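Local coordinates for protein insecticidal Delta-Endotoxin Cry8Ea1 (Bacillus Thuringiensis, PDB 3EB7) that kills the larvae of an underground insect pest, probably by inserting its N-terminal helical domain into gut-cell membranes to form pores, as in related three-domain Cry toxins, at residues Leu40-Gly44 with Lys45-Glu49; Tyr66-Ala69 with Lys70-Glu74; Gly79-Tyr82 with Gln83-Leu86; Ala139-Leu142 with His143-Leu147. All coordinates share one frame; numbering follows the deposited sequence.

Contact 1 (Leu40-Gly44 with Lys45-Glu49); sequences LWPGG and KSQWE
W48 reaches back across a helix-loop-helix turn to meet L40 and W41. The turn joins helix 26-40 to helix 47-59 in the N-terminal helical domain of this Cry toxin. From CB of W48 the chain leads to CG, which is anti to the carbonyl carbon (chi1 -56°). This lays the indole back against the end of the previous helix. W48 CD1 lies 3.9 Å from W41 NE1. W48 NE1 sits 3.0 Å above the plane of the W41 ring, offset toward its rim. The two NE1 atoms are both donors and do not bond to each other. W41 NE1 instead donates to the carbonyl of L75. Further out, W48 CZ2 is 3.8 Å from W41 CZ2 and 4.0 Å from L40 CD2, which lies over one face of the W48 ring. At the outer end, W48 CH2 is 4.2 Å from L40 CD2. The two five-membered rings meet obliquely, their planes at 49°.

P42 CD packs 3.8 Å from Q47 CB, the two side chains crossing at about a right angle. Q47 OE1 is hydrogen-bonded to T9 OG1. S46 is the N-cap: its OG accepts from E49 N at 2.9 Å. One water links L40 O to Q47 N, and a second accepts from G43 N and donates to K45 O at 2.7 Å.

Contact 2 (Tyr66-Ala69 with Lys70-Glu74); sequences YARA and KALAE
The Y66 ring has K70 beside it, one turn further along helix 65-93. K70 CD comes within 4.0 Å of Y66 CE2, approaching the ring obliquely. Both side chains leave the helix with CG anti to the backbone N (chi1 -172° for Y66), and they run side by side in the same direction. K70 is extended beyond CG, which carries CD to the ring. The other flat group is the guanidinium of R68. It turns away from this helix, and NH2 forms a salt bridge with E56 of helix 47-59.

The aliphatic part of R68 stays on the local contact. It runs side by side with L72, and the two side chains point the same way. R68 CG to L72 CD2, at 3.4 Å, is unusually close for two saturated carbons. The modelled L72 rotamer is also uncommon (chi1 -98°, chi2 14°), so its exact placement is doubtful. The backbone makes regular i to i+4 bonds. L72 N donates to R68 O at 3.0 Å, while K70 N donates to Y66 O and A73 N to A69 O, both at 3.1 Å. A71 N to A67 O is longer, at 3.3 Å. A71 and L72 both pack on M52 of helix 47-59.

The chemistry is divided within single side chains. R68 CG and CD and K70 CD give apolar contact to L72 and Y66, respectively, while the R68 charge is paired with a carboxylate on another helix.

Contact 3 (Gly79-Tyr82 with Gln83-Leu86); sequences GNNY and QLYL
Q83 N, Y85 N and L86 N donate to G79 O, N81 O and Y82 O in regular alpha-helical i to i+4 bonds, while L84 N to N80 O is weak at 3.5 Å. The side chains of the later turn lean back on these carbonyls. Q83 CG is anti to its carbonyl carbon (chi1 -40°), which presses it to 3.1 Å from G79 O, a tight and strained approach. The chain then bends at an unusual chi2 of -122°. L84 CG rests 3.4 Å from N80 O, and its CD1 reaches N81 OD1 at 4.1 Å, where the two side chains meet at a slant. N81 ND2 donates to the carbonyl of G77, one turn back.

The two tyrosines touch lightly. Y82 CD2 lies at the edge of the Y85 ring, near its plane, 4.4 Å from Y85 CD2. Relative to the Y82 ring the approach is oblique. Y85 OH is hydrogen-bonded to D149 OD2 of helix 133-153.

This part of helix 65-93 is wedged among several others in the helical bundle. Y82 and Y85 pack on L112 of helix 99-119. Y82, Q83 and L86 touch I37 of helix 26-40. Y82 also meets L142, and Y85 meets L146, on helix 133-153.

Contact 4 (Ala139-Leu142 with His143-Leu147); sequences AANL and HLLLL
A139-L147 is a buried part of helix 133-153, which probably corresponds to the central helix of the bundle in three-domain Cry toxins. Two of its turns meet where A139-L142 passes into H143-L147. H143 N donates to A139 O and L144 N to A140 O, both at 3.0 Å. L145 N donates to N141 O at 3.1 Å. L146 N to L142 O is more bent, 138° at the hydrogen, and L146 N also makes a weak bond to H143 O.

The main side-chain meeting is between N141 and L145. N141 CG is anti to the backbone N (chi1 177°), so the amide stands out from the helix at the level of its own turn. L145 reaches back to it, crossing at a slant, and its CD1 lies 3.8 Å from N141 OD1. The same methyl group is 3.7 Å from N141 O, so it sits near both oxygens of the residue. The amide nitrogen has its own partner, as N141 ND2 donates to Y225 OH. L144 CG packs 3.5 Å from A140 O.

H143 sends its ring away from the preceding turn. L147 CD2 lies over one face, 3.6 Å above the plane and toward the rim. The ring is fixed at both nitrogens: ND1 bonds to Y178 OH and NE2 to D113 OD2. These two bonds satisfy the polar atoms of a buried imidazole and set its rotation.

The surroundings are helical on several sides. H143 stacks on F116 of helix 99-119, and L146 packs on F109 and L112 there. L144 meets L174 and Y178 of helix 161-191. L145 touches L36, and L146 touches Y33, on helix 26-40.

How the contacts relate
All four contacts belong to the N-terminal helical domain. Contact 1 touches each of the other three. Its W41 ring meets the Y82 ring of contact 3, planes at about 25°, with W41 CH2 3.7 Å from Y82 CD1. L40, W41 and W48 converge on L142 of contact 4, where L40 CD1 and W41 CH2 each lie 3.6 Å from L142 CD1. Toward contact 2, E49 OE1 forms a long, weak ion pair with R68 NH1. Contacts 2 and 3 share helix 65-93, yet their centres are 19 Å apart and they do not touch. Contact 3 meets contact 4 directly, with Y85 CE2 3.7 Å from L146 CD1. Contacts 2 and 4 stay about 9 Å apart at their nearest atoms.

Contact 1 (Leu40-Gly44 with Lys45-Glu49)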
loop_
_atom_site.group_PDB
_atom_site.type_symbol
_atom_site.label_atom_id
_atom_site.label_comp_id
_atom_site.label_asym_id
_atom_site.label_seq_id
_atom_site.Cartn_x
_atom_site.Cartn_y
_atom_site.Cartn_z
ATOM N N LEU A 40 -2.930 19.704 2.134
ATOM C CA LEU A 40 -3.388 19.936 0.769
ATOM C C LEU A 40 -3.451 21.407 0.356
ATOM O O LEU A 40 -3.344 21.740 -0.815
ATOM C CB LEU A 40 -4.715 19.194 0.520
ATOM C CG LEU A 40 -4.604 17.651 0.479
ATOM C CD1 LEU A 40 -5.968 16.981 0.469
ATOM C CD2 LEU A 40 -3.772 17.187 -0.712
ATOM N N TRP A 41 -3.603 22.290 1.328
ATOM C CA TRP A 41 -3.615 23.723 1.045
ATOM C C TRP A 41 -2.677 24.439 2.016
ATOM O O TRP A 41 -3.141 25.099 2.950
ATOM C CB TRP A 41 -5.041 24.283 1.083
ATOM C CG TRP A 41 -5.887 23.759 -0.039
ATOM C CD1 TRP A 41 -5.890 24.185 -1.353
ATOM C CD2 TRP A 41 -6.822 22.675 0.026
ATOM N NE1 TRP A 41 -6.777 23.438 -2.089
ATOM C CE2 TRP A 41 -7.363 22.511 -1.272
ATOM C CE3 TRP A 41 -7.277 21.842 1.062
ATOM C CZ2 TRP A 41 -8.353 21.544 -1.559
ATOM C CZ3 TRP A 41 -8.242 20.880 0.776
ATOM C CH2 TRP A 41 -8.780 20.744 -0.526
ATOM N N PRO A 42 -1.350 24.287 1.807
ATOM C CA PRO A 42 -0.393 24.962 2.686
ATOM C C PRO A 42 -0.299 26.482 2.440
ATOM O O PRO A 42 0.217 27.211 3.302
ATOM C CB PRO A 42 0.935 24.263 2.394
ATOM C CG PRO A 42 0.644 23.200 1.307
ATOM C CD PRO A 42 -0.680 23.512 0.731
ATOM N N GLY A 43 -0.841 26.965 1.319
ATOM C CA GLY A 43 -0.830 28.402 1.013
ATOM C C GLY A 43 0.413 28.882 0.268
ATOM O O GLY A 43 1.495 28.320 0.424
ATOM N N GLY A 44 0.243 29.917 -0.562
ATOM C CA GLY A 44 1.333 30.513 -1.347
ATOM C C GLY A 44 1.845 29.714 -2.538
ATOM O O GLY A 44 2.774 30.165 -3.244
ATOM N N LYS A 45 1.264 28.534 -2.766
ATOM C CA LYS A 45 1.784 27.515 -3.720
ATOM C C LYS A 45 0.745 26.392 -3.846
ATOM O O LYS A 45 0.147 25.993 -2.848
ATOM C CB LYS A 45 3.139 26.938 -3.231
ATOM C CG LYS A 45 3.355 25.375 -3.355
ATOM C CD LYS A 45 4.253 24.876 -4.578
ATOM C CE LYS A 45 3.488 24.957 -5.955
ATOM N NZ LYS A 45 3.985 24.147 -7.122
ATOM N N SER A 46 0.531 25.894 -5.061
ATOM C CA SER A 46 -0.439 24.832 -5.252
ATOM C C SER A 46 0.171 23.493 -4.954
ATOM O O SER A 46 1.080 23.042 -5.670
ATOM C CB SER A 46 -0.991 24.790 -6.666
ATOM O OG SER A 46 -1.680 23.551 -6.806
ATOM N N GLN A 47 -0.337 22.837 -3.911
ATOM C CA GLN A 47 0.109 21.465 -3.617
ATOM C C GLN A 47 -0.418 20.487 -4.692
ATOM O O GLN A 47 0.204 19.490 -4.981
ATOM C CB GLN A 47 -0.235 21.072 -2.169
ATOM C CG GLN A 47 0.441 19.808 -1.636
ATOM C CD GLN A 47 1.964 19.907 -1.543
ATOM O OE1 GLN A 47 2.655 18.905 -1.682
ATOM N NE2 GLN A 47 2.490 21.121 -1.370
ATOM N N TRP A 48 -1.533 20.822 -5.337
ATOM C CA TRP A 48 -2.070 20.003 -6.430
ATOM C C TRP A 48 -1.233 20.023 -7.735
ATOM O O TRP A 48 -1.228 19.043 -8.499
ATOM C CB TRP A 48 -3.526 20.389 -6.718
ATOM C CG TRP A 48 -4.410 20.290 -5.483
ATOM C CD1 TRP A 48 -4.649 21.261 -4.572
ATOM C CD2 TRP A 48 -5.122 19.135 -5.038
ATOM N NE1 TRP A 48 -5.496 20.799 -3.583
ATOM C CE2 TRP A 48 -5.804 19.495 -3.850
ATOM C CE3 TRP A 48 -5.279 17.840 -5.548
ATOM C CZ2 TRP A 48 -6.621 18.596 -3.152
ATOM C CZ3 TRP A 48 -6.081 16.959 -4.871
ATOM C CH2 TRP A 48 -6.737 17.328 -3.674
ATOM N N GLU A 49 -0.550 21.144 -7.986
ATOM C CA GLU A 49 0.368 21.256 -9.128
ATOM C C GLU A 49 1.508 20.260 -8.955
ATOM O O GLU A 49 1.918 19.658 -9.905
ATOM C CB GLU A 49 0.897 22.699 -9.282
ATOM C CG GLU A 49 2.195 22.840 -10.085
ATOM C CD GLU A 49 2.032 22.577 -11.601
ATOM O OE1 GLU A 49 0.920 22.258 -12.064
ATOM O OE2 GLU A 49 3.047 22.698 -12.349
HETATM O O HOH W 1 -2.662 23.679 -2.728
HETATM O O HOH W 2 -2.023 25.896 -1.187
#

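Contact 2 (Tyr66-Ala69 with Lys70-Glu74)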
loop_
_atom_site.group_PDB
_atom_site.type_symbol
_atom_site.label_atom_id
_atom_site.label_comp_id
_atom_site.label_asym_id
_atom_site.label_seq_id
_atom_site.Cartn_x
_atom_site.Cartn_y
_atom_site.Cartn_z
ATOM N N TYR A 66 -4.639 24.547 -20.862
ATOM C CA TYR A 66 -6.003 24.833 -20.562
ATOM C C TYR A 66 -6.474 23.923 -19.445
ATOM O O TYR A 66 -7.084 24.408 -18.487
ATOM C CB TYR A 66 -6.868 24.619 -21.797
ATOM C CG TYR A 66 -8.288 25.083 -21.598
ATOM C CD1 TYR A 66 -8.720 26.320 -22.109
ATOM C CD2 TYR A 66 -9.221 24.280 -20.917
ATOM C CE1 TYR A 66 -10.055 26.771 -21.936
ATOM C CE2 TYR A 66 -10.553 24.715 -20.739
ATOM C CZ TYR A 66 -10.952 25.964 -21.248
ATOM O OH TYR A 66 -12.259 26.383 -21.067
ATOM N N ALA A 67 -6.222 22.610 -19.598
ATOM C CA ALA A 67 -6.617 21.600 -18.594
ATOM C C ALA A 67 -5.894 21.812 -17.243
ATOM O O ALA A 67 -6.506 21.677 -16.192
ATOM C CB ALA A 67 -6.385 20.174 -19.116
ATOM N N ARG A 68 -4.607 22.160 -17.282
ATOM C CA ARG A 68 -3.883 22.445 -16.049
ATOM C C ARG A 68 -4.452 23.679 -15.326
ATOM O O ARG A 68 -4.749 23.621 -14.099
ATOM C CB ARG A 68 -2.390 22.633 -16.303
ATOM C CG ARG A 68 -1.602 23.006 -15.036
ATOM C CD ARG A 68 -0.112 23.329 -15.307
ATOM N NE ARG A 68 0.427 22.582 -16.439
ATOM C CZ ARG A 68 1.052 21.400 -16.354
ATOM N NH1 ARG A 68 1.277 20.803 -15.173
ATOM N NH2 ARG A 68 1.485 20.838 -17.479
ATOM N N ALA A 69 -4.581 24.781 -16.075
ATOM C CA ALA A 69 -5.055 26.073 -15.526
ATOM C C ALA A 69 -6.399 25.944 -14.822
ATOM O O ALA A 69 -6.564 26.461 -13.707
ATOM C CB ALA A 69 -5.150 27.136 -16.609
ATOM N N LYS A 70 -7.342 25.255 -15.471
ATOM C CA LYS A 70 -8.684 25.064 -14.921
ATOM C C LYS A 70 -8.722 24.212 -13.649
ATOM O O LYS A 70 -9.300 24.628 -12.650
ATOM C CB LYS A 70 -9.590 24.473 -15.981
ATOM C CG LYS A 70 -11.046 24.596 -15.695
ATOM C CD LYS A 70 -11.825 24.160 -16.962
ATOM C CE LYS A 70 -13.260 23.733 -16.613
ATOM N NZ LYS A 70 -14.109 23.453 -17.821
ATOM N N ALA A 71 -8.118 23.030 -13.679
ATOM C CA ALA A 71 -8.029 22.165 -12.491
ATOM C C ALA A 71 -7.384 22.927 -11.305
ATOM O O ALA A 71 -7.892 22.911 -10.211
ATOM C CB ALA A 71 -7.244 20.904 -12.821
ATOM N N LEU A 72 -6.299 23.645 -11.553
ATOM C CA LEU A 72 -5.628 24.436 -10.514
ATOM C C LEU A 72 -6.516 25.503 -9.905
ATOM O O LEU A 72 -6.494 25.692 -8.681
ATOM C CB LEU A 72 -4.336 25.062 -11.074
ATOM C CG LEU A 72 -2.956 24.434 -10.856
ATOM C CD1 LEU A 72 -2.925 22.954 -10.343
ATOM C CD2 LEU A 72 -2.035 24.648 -12.064
ATOM N N ALA A 73 -7.303 26.187 -10.735
ATOM C CA ALA A 73 -8.248 27.200 -10.241
ATOM C C ALA A 73 -9.382 26.601 -9.422
ATOM O O ALA A 73 -9.721 27.089 -8.342
ATOM C CB ALA A 73 -8.805 28.048 -11.399
ATOM N N GLU A 74 -9.947 25.515 -9.937
ATOM C CA GLU A 74 -10.982 24.757 -9.235
ATOM C C GLU A 74 -10.507 24.166 -7.921
ATOM O O GLU A 74 -11.248 24.185 -6.944
ATOM C CB GLU A 74 -11.503 23.642 -10.139
ATOM C CG GLU A 74 -12.167 24.184 -11.402
ATOM C CD GLU A 74 -12.681 23.088 -12.329
ATOM O OE1 GLU A 74 -13.643 23.351 -13.053
ATOM O OE2 GLU A 74 -12.134 21.970 -12.359
#

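Contact 3 (Gly79-Tyr82 with Gln83-Leu86)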
loop_
_atom_site.group_PDB
_atom_site.type_symbol
_atom_site.label_atom_id
_atom_site.label_comp_id
_atom_site.label_asym_id
_atom_site.label_seq_id
_atom_site.Cartn_x
_atom_site.Cartn_y
_atom_site.Cartn_z
ATOM N N GLY A 79 -10.281 24.617 -1.905
ATOM C CA GLY A 79 -9.519 24.845 -0.705
ATOM C C GLY A 79 -10.056 25.972 0.134
ATOM O O GLY A 79 -10.168 25.828 1.342
ATOM N N ASN A 80 -10.382 27.095 -0.502
ATOM C CA ASN A 80 -10.990 28.226 0.189
ATOM C C ASN A 80 -12.309 27.819 0.826
ATOM O O ASN A 80 -12.600 28.200 1.950
ATOM C CB ASN A 80 -11.200 29.427 -0.765
ATOM C CG ASN A 80 -9.878 29.992 -1.305
ATOM O OD1 ASN A 80 -8.857 30.066 -0.592
ATOM N ND2 ASN A 80 -9.889 30.385 -2.577
ATOM N N ASN A 81 -13.104 27.044 0.089
ATOM C CA ASN A 81 -14.378 26.537 0.590
ATOM C C ASN A 81 -14.249 25.484 1.692
ATOM O O ASN A 81 -15.139 25.359 2.531
ATOM C CB ASN A 81 -15.225 26.024 -0.574
ATOM C CG ASN A 81 -15.888 27.153 -1.342
ATOM O OD1 ASN A 81 -16.773 27.832 -0.822
ATOM N ND2 ASN A 81 -15.457 27.369 -2.565
ATOM N N TYR A 82 -13.148 24.737 1.677
ATOM C CA TYR A 82 -12.806 23.828 2.761
ATOM C C TYR A 82 -12.439 24.519 4.076
ATOM O O TYR A 82 -12.755 23.985 5.131
ATOM C CB TYR A 82 -11.687 22.887 2.341
ATOM C CG TYR A 82 -12.185 21.502 1.989
ATOM C CD1 TYR A 82 -12.275 21.084 0.649
ATOM C CD2 TYR A 82 -12.571 20.600 3.009
ATOM C CE1 TYR A 82 -12.742 19.802 0.333
ATOM C CE2 TYR A 82 -13.017 19.338 2.717
ATOM C CZ TYR A 82 -13.104 18.943 1.379
ATOM O OH TYR A 82 -13.556 17.688 1.105
ATOM N N GLN A 83 -11.768 25.680 4.019
ATOM C CA GLN A 83 -11.472 26.473 5.238
ATOM C C GLN A 83 -12.761 26.904 5.936
ATOM O O GLN A 83 -12.887 26.777 7.144
ATOM C CB GLN A 83 -10.624 27.710 4.938
ATOM C CG GLN A 83 -9.541 27.447 3.918
ATOM C CD GLN A 83 -8.158 27.742 4.441
ATOM O OE1 GLN A 83 -7.652 27.046 5.348
ATOM N NE2 GLN A 83 -7.516 28.769 3.865
ATOM N N LEU A 84 -13.709 27.381 5.142
ATOM C CA LEU A 84 -15.007 27.821 5.609
ATOM C C LEU A 84 -15.841 26.670 6.193
ATOM O O LEU A 84 -16.553 26.857 7.174
ATOM C CB LEU A 84 -15.765 28.513 4.475
ATOM C CG LEU A 84 -15.056 29.666 3.768
ATOM C CD1 LEU A 84 -15.823 30.058 2.529
ATOM C CD2 LEU A 84 -14.879 30.880 4.687
ATOM N N TYR A 85 -15.762 25.496 5.573
ATOM C CA TYR A 85 -16.399 24.297 6.113
ATOM C C TYR A 85 -15.730 23.881 7.426
ATOM O O TYR A 85 -16.414 23.565 8.391
ATOM C CB TYR A 85 -16.348 23.164 5.104
ATOM C CG TYR A 85 -16.907 21.857 5.593
ATOM C CD1 TYR A 85 -18.231 21.764 6.073
ATOM C CD2 TYR A 85 -16.137 20.687 5.539
ATOM C CE1 TYR A 85 -18.742 20.544 6.509
ATOM C CE2 TYR A 85 -16.647 19.453 5.986
ATOM C CZ TYR A 85 -17.944 19.391 6.450
ATOM O OH TYR A 85 -18.449 18.182 6.875
ATOM N N LEU A 86 -14.401 23.894 7.474
ATOM C CA LEU A 86 -13.727 23.644 8.764
ATOM C C LEU A 86 -14.134 24.648 9.854
ATOM O O LEU A 86 -14.395 24.253 10.997
ATOM C CB LEU A 86 -12.204 23.628 8.614
ATOM C CG LEU A 86 -11.394 23.403 9.887
ATOM C CD1 LEU A 86 -11.680 22.014 10.458
ATOM C CD2 LEU A 86 -9.902 23.630 9.615
#

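Contact 4 (Ala139-Leu142 with His143-Leu147)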
loop_
_atom_site.group_PDB
_atom_site.type_symbol
_atom_site.label_atom_id
_atom_site.label_comp_id
_atom_site.label_asym_id
_atom_site.label_seq_id
_atom_site.Cartn_x
_atom_site.Cartn_y
_atom_site.Cartn_z
ATOM N N ALA A 139 -8.506 14.045 -4.807
ATOM C CA ALA A 139 -9.807 14.740 -4.807
ATOM C C ALA A 139 -10.996 13.796 -4.510
ATOM O O ALA A 139 -11.921 14.129 -3.727
ATOM C CB ALA A 139 -10.014 15.469 -6.146
ATOM N N ALA A 140 -10.960 12.623 -5.148
ATOM C CA ALA A 140 -11.949 11.561 -4.923
ATOM C C ALA A 140 -11.992 11.252 -3.438
ATOM O O ALA A 140 -13.073 11.250 -2.831
ATOM C CB ALA A 140 -11.584 10.284 -5.727
ATOM N N ASN A 141 -10.804 11.017 -2.856
ATOM C CA ASN A 141 -10.672 10.736 -1.418
ATOM C C ASN A 141 -11.426 11.775 -0.571
ATOM O O ASN A 141 -12.262 11.433 0.266
ATOM C CB ASN A 141 -9.187 10.642 -1.030
ATOM C CG ASN A 141 -8.970 10.420 0.469
ATOM O OD1 ASN A 141 -8.320 11.229 1.151
ATOM N ND2 ASN A 141 -9.478 9.324 0.982
ATOM N N LEU A 142 -11.120 13.050 -0.794
ATOM C CA LEU A 142 -11.780 14.134 -0.086
ATOM C C LEU A 142 -13.305 14.093 -0.201
ATOM O O LEU A 142 -14.016 14.280 0.812
ATOM C CB LEU A 142 -11.244 15.484 -0.558
ATOM C CG LEU A 142 -9.844 15.855 -0.075
ATOM C CD1 LEU A 142 -9.410 17.193 -0.717
ATOM C CD2 LEU A 142 -9.725 15.895 1.480
ATOM N N HIS A 143 -13.786 13.838 -1.429
ATOM C CA HIS A 143 -15.221 13.803 -1.720
ATOM C C HIS A 143 -15.945 12.701 -0.960
ATOM O O HIS A 143 -17.003 12.949 -0.392
ATOM C CB HIS A 143 -15.492 13.697 -3.235
ATOM C CG HIS A 143 -16.924 13.955 -3.596
ATOM N ND1 HIS A 143 -17.499 13.502 -4.762
ATOM C CD2 HIS A 143 -17.910 14.594 -2.910
ATOM C CE1 HIS A 143 -18.763 13.877 -4.794
ATOM N NE2 HIS A 143 -19.039 14.538 -3.680
ATOM N N LEU A 144 -15.369 11.504 -0.900
ATOM C CA LEU A 144 -15.933 10.407 -0.121
ATOM C C LEU A 144 -15.873 10.604 1.398
ATOM O O LEU A 144 -16.738 10.075 2.141
ATOM C CB LEU A 144 -15.210 9.099 -0.474
ATOM C CG LEU A 144 -15.228 8.646 -1.939
ATOM C CD1 LEU A 144 -14.389 7.380 -2.136
ATOM C CD2 LEU A 144 -16.682 8.439 -2.418
ATOM N N LEU A 145 -14.861 11.318 1.896
ATOM C CA LEU A 145 -14.836 11.630 3.319
ATOM C C LEU A 145 -15.925 12.643 3.688
ATOM O O LEU A 145 -16.439 12.639 4.831
ATOM C CB LEU A 145 -13.498 12.221 3.689
ATOM C CG LEU A 145 -12.290 11.309 3.828
ATOM C CD1 LEU A 145 -11.043 12.175 3.678
ATOM C CD2 LEU A 145 -12.347 10.602 5.218
ATOM N N LEU A 146 -16.263 13.507 2.727
ATOM C CA LEU A 146 -17.257 14.546 2.911
ATOM C C LEU A 146 -18.623 13.884 3.029
ATOM O O LEU A 146 -19.377 14.123 3.987
ATOM C CB LEU A 146 -17.250 15.518 1.716
ATOM C CG LEU A 146 -18.223 16.689 1.867
ATOM C CD1 LEU A 146 -17.737 17.655 2.900
ATOM C CD2 LEU A 146 -18.443 17.412 0.561
ATOM N N LEU A 147 -18.928 13.023 2.065
ATOM C CA LEU A 147 -20.152 12.231 2.081
ATOM C C LEU A 147 -20.311 11.402 3.351
ATOM O O LEU A 147 -21.427 11.153 3.791
ATOM C CB LEU A 147 -20.249 11.376 0.816
ATOM C CG LEU A 147 -21.022 11.949 -0.406
ATOM C CD1 LEU A 147 -21.462 13.430 -0.354
ATOM C CD2 LEU A 147 -20.225 11.700 -1.636
#